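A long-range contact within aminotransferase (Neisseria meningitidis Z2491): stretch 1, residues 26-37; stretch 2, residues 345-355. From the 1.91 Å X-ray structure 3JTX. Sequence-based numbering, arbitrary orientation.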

# COMPACT_ATOMS: atom_id res chain seq x y z
N ALA A 26 32.64 13.68 14.90
CA ALA A 26 33.17 12.48 15.54
C ALA A 26 34.68 12.48 15.33
O ALA A 26 35.17 13.07 14.36
CB ALA A 26 32.56 11.25 14.91
N PRO A 27 35.44 11.80 16.20
CA PRO A 27 36.89 11.81 16.04
C PRO A 27 37.36 11.29 14.68
O PRO A 27 36.74 10.42 14.09
CB PRO A 27 37.37 10.88 17.16
CG PRO A 27 36.23 10.87 18.16
CD PRO A 27 35.01 10.93 17.31
N GLU A 28 38.48 11.82 14.21
CA GLU A 28 39.11 11.33 13.00
C GLU A 28 39.41 9.84 13.12
O GLU A 28 39.90 9.39 14.16
CB GLU A 28 40.42 12.08 12.78
CG GLU A 28 41.29 11.55 11.64
CD GLU A 28 42.62 12.26 11.58
OE1 GLU A 28 43.59 11.85 12.27
OE2 GLU A 28 42.69 13.27 10.85
N GLY A 29 39.11 9.10 12.07
CA GLY A 29 39.52 7.70 11.96
C GLY A 29 38.69 6.74 12.78
O GLY A 29 39.09 5.59 12.99
N MSE A 30 37.53 7.20 13.24
CA MSE A 30 36.62 6.36 14.02
C MSE A 30 35.35 6.15 13.25
O MSE A 30 34.68 7.12 12.92
CB MSE A 30 36.26 7.05 15.33
CG MSE A 30 37.25 6.86 16.42
SE MSE A 30 36.39 7.07 18.17
CE MSE A 30 37.97 7.78 19.04
N GLU A 31 35.03 4.88 12.98
CA GLU A 31 33.85 4.53 12.20
C GLU A 31 32.63 4.78 13.08
O GLU A 31 32.62 4.38 14.23
CB GLU A 31 33.91 3.05 11.81
CG GLU A 31 32.78 2.54 10.93
CD GLU A 31 32.84 1.01 10.76
OE1 GLU A 31 33.90 0.40 11.06
OE2 GLU A 31 31.83 0.42 10.33
N ALA A 32 31.63 5.47 12.54
CA ALA A 32 30.40 5.73 13.28
C ALA A 32 29.77 4.40 13.69
O ALA A 32 29.80 3.43 12.92
CB ALA A 32 29.43 6.55 12.44
N VAL A 33 29.20 4.34 14.90
CA VAL A 33 28.54 3.13 15.40
C VAL A 33 27.03 3.41 15.50
O VAL A 33 26.58 4.11 16.42
CB VAL A 33 29.10 2.70 16.78
CG1 VAL A 33 28.52 1.35 17.19
CG2 VAL A 33 30.64 2.61 16.77
N PRO A 34 26.25 2.89 14.54
CA PRO A 34 24.84 3.28 14.46
C PRO A 34 23.98 2.46 15.39
O PRO A 34 23.52 1.37 15.02
CB PRO A 34 24.49 3.02 12.99
CG PRO A 34 25.33 1.84 12.64
CD PRO A 34 26.66 2.09 13.37
N LEU A 35 23.76 2.95 16.61
CA LEU A 35 22.86 2.26 17.55
C LEU A 35 21.53 3.01 17.70
O LEU A 35 20.69 2.65 18.54
CB LEU A 35 23.52 2.11 18.92
CG LEU A 35 24.93 1.50 18.95
CD1 LEU A 35 25.43 1.48 20.37
CD2 LEU A 35 25.00 0.09 18.34
N HIS A 36 21.34 4.02 16.86
CA HIS A 36 20.20 4.91 16.94
C HIS A 36 18.99 4.52 16.08
O HIS A 36 17.92 5.09 16.26
CB HIS A 36 20.61 6.35 16.57
CG HIS A 36 21.14 6.49 15.17
ND1 HIS A 36 22.08 5.63 14.63
CD2 HIS A 36 20.88 7.42 14.21
CE1 HIS A 36 22.35 6.01 13.40
NE2 HIS A 36 21.65 7.10 13.12
N ILE A 37 19.16 3.58 15.14
CA ILE A 37 18.11 3.29 14.15
C ILE A 37 17.34 2.01 14.51
O ILE A 37 17.91 1.04 14.93
CB ILE A 37 18.69 3.16 12.70
CG1 ILE A 37 19.43 4.44 12.31
CG2 ILE A 37 17.54 2.92 11.68
CD1 ILE A 37 20.19 4.35 10.95
N LEU A 345 28.74 10.86 23.48
CA LEU A 345 29.08 9.59 22.85
C LEU A 345 29.52 9.78 21.40
O LEU A 345 30.41 9.07 20.92
CB LEU A 345 27.91 8.60 22.89
CG LEU A 345 27.51 8.05 24.27
CD1 LEU A 345 26.65 6.79 24.09
CD2 LEU A 345 28.68 7.78 25.15
N TRP A 346 28.89 10.74 20.72
CA TRP A 346 29.23 11.04 19.33
C TRP A 346 30.58 11.73 19.23
O TRP A 346 31.44 11.31 18.44
CB TRP A 346 28.14 11.90 18.68
CG TRP A 346 28.49 12.37 17.32
CD1 TRP A 346 28.76 13.66 16.93
CD2 TRP A 346 28.63 11.56 16.15
NE1 TRP A 346 29.04 13.70 15.59
CE2 TRP A 346 28.96 12.43 15.08
CE3 TRP A 346 28.51 10.19 15.89
CZ2 TRP A 346 29.19 11.97 13.78
CZ3 TRP A 346 28.72 9.74 14.60
CH2 TRP A 346 29.07 10.63 13.56
N GLN A 347 30.77 12.77 20.04
CA GLN A 347 32.01 13.55 19.99
C GLN A 347 33.21 12.74 20.44
O GLN A 347 34.30 12.92 19.90
CB GLN A 347 31.90 14.81 20.87
CG GLN A 347 33.15 15.73 20.79
CD GLN A 347 33.10 16.89 21.77
OE1 GLN A 347 32.12 17.06 22.51
NE2 GLN A 347 34.14 17.71 21.78
N LYS A 348 33.04 11.86 21.43
CA LYS A 348 34.17 11.12 22.00
C LYS A 348 34.42 9.76 21.34
O LYS A 348 35.54 9.28 21.36
CB LYS A 348 33.99 10.89 23.49
CG LYS A 348 33.84 12.14 24.33
CD LYS A 348 35.13 12.87 24.54
CE LYS A 348 34.95 14.13 25.40
NZ LYS A 348 34.03 13.95 26.59
N ALA A 349 33.38 9.12 20.80
CA ALA A 349 33.49 7.71 20.35
C ALA A 349 32.82 7.40 19.02
O ALA A 349 32.82 6.24 18.59
CB ALA A 349 32.96 6.79 21.44
N ALA A 350 32.26 8.41 18.37
CA ALA A 350 31.49 8.23 17.15
C ALA A 350 30.30 7.31 17.36
O ALA A 350 29.83 6.70 16.40
CB ALA A 350 32.40 7.71 15.98
N ILE A 351 29.82 7.18 18.59
CA ILE A 351 28.70 6.27 18.86
C ILE A 351 27.39 7.04 18.75
O ILE A 351 27.22 8.08 19.39
CB ILE A 351 28.80 5.58 20.25
CG1 ILE A 351 30.04 4.67 20.35
CG2 ILE A 351 27.50 4.77 20.53
CD1 ILE A 351 30.39 4.24 21.80
N GLN A 352 26.46 6.51 17.96
CA GLN A 352 25.15 7.11 17.74
C GLN A 352 24.04 6.39 18.56
O GLN A 352 23.71 5.22 18.29
CB GLN A 352 24.81 7.08 16.25
CG GLN A 352 25.81 7.81 15.34
CD GLN A 352 25.56 7.52 13.85
OE1 GLN A 352 25.81 6.42 13.37
NE2 GLN A 352 25.06 8.51 13.14
N VAL A 353 23.50 7.09 19.55
CA VAL A 353 22.30 6.64 20.27
C VAL A 353 21.20 7.68 20.13
O VAL A 353 21.48 8.83 19.80
CB VAL A 353 22.58 6.34 21.77
CG1 VAL A 353 23.70 5.31 21.90
CG2 VAL A 353 22.91 7.61 22.56
N LEU A 354 19.96 7.29 20.38
CA LEU A 354 18.81 8.19 20.15
C LEU A 354 18.30 8.83 21.46
O LEU A 354 17.82 8.10 22.34
CB LEU A 354 17.67 7.41 19.50
CG LEU A 354 16.56 8.27 18.87
CD1 LEU A 354 17.11 9.14 17.73
CD2 LEU A 354 15.42 7.40 18.36
N PRO A 355 18.41 10.17 21.59
CA PRO A 355 17.81 10.83 22.74
C PRO A 355 16.33 10.46 22.88
O PRO A 355 15.55 10.57 21.92
CB PRO A 355 17.99 12.32 22.41
CG PRO A 355 19.24 12.35 21.62
CD PRO A 355 19.13 11.14 20.75

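The contact is held in register by three backbone hydrogen bonds, and its side chains pack around that ladder. Val33 makes two of the three hydrogen bonds, because both its N-H and its carbonyl are used: Val33 N donates to Ala350 O at 2.9 Å, and Val33 O accepts from Gln352 N, also at 2.9 Å. Both bonds are close to straight, at 162° and 164°. Reaching to the residues before and after Ile351 is the pattern of a parallel bridge, and Val33 pairs with Ile351 in just this way.

The next rung places Pro34 beside Gln352. A proline has no N-H to give, but at this position the bonds run from Gln352 to the residues before and after Pro34, so the missing N-H costs the ladder nothing. Gln352 N is already engaged with Val33, and Gln352 O accepts from Leu35 N at 2.8 Å, a short bond bent to 131°. His36 N also lies close, with His36 N to Gln352 O at 3.0 Å, but the angle is too poor for a hydrogen bond; proximity alone does not satisfy a donor. Ala350 O receives a further approach from a carbon, Ala32 CA to Ala350 O at 3.3 Å, which adds a CA-H...O contact to the carbonyl that Val33 N already uses.

Where stretch 2 leaves the helix, Ala350 has positive phi and Ala350 N donates to Trp346 O at 3.0 Å, while Ile351 N reaches back to Leu345 O at 3.1 Å. The N-H groups of Ala350 and Ile351 are thus satisfied within stretch 2, and Ala350 O is left for Val33 N. The methyl of Ala350 points toward stretch 1 and lies against Ala26 and Met30: Ala350 CB is 3.7 Å from Ala26 CB and 4.0 Å from Met30 CB. Met30, a selenomethionine, also lays its SE 3.7 Å from Ala349 C. The Pro27 ring lies against backbone carbonyls, with Pro27 CG 3.3 Å from Gln347 O and 3.6 Å from Lys348 O.

Trp346 contributes through its ring and its carbonyl, for Trp346 O also takes a CA-H...O contact from Ala26 CA at 3.6 Å. Ala26 CB sits over the face of the six-membered ring, 3.7 Å from the centroid of that Trp346 ring and only 15° off the normal, whereas Ala32 CB meets the ring at its edge, 3.9 Å from Trp346 CZ3. On the sheet face carrying Val33 and Ile351, packing is aliphatic: Val33 CG2 is 4.2 Å from Ile351 CG1. Leu35 CD1 is 3.9 Å from Ile351 CG2.

Gln352, the residue most covered by the other stretch, lies on the face it shares with Pro34. Its CB rests over the His36 ring, while Gln352 OE1 approaches carbons, at 3.5 Å from both Pro34 CA and His36 CE1. One polar atom is left over: His36 ND1 is buried by the contact and has no partner anywhere in the model. The lesson is that backbone pairing fixes the register, while side-chain polarity is not matched throughout.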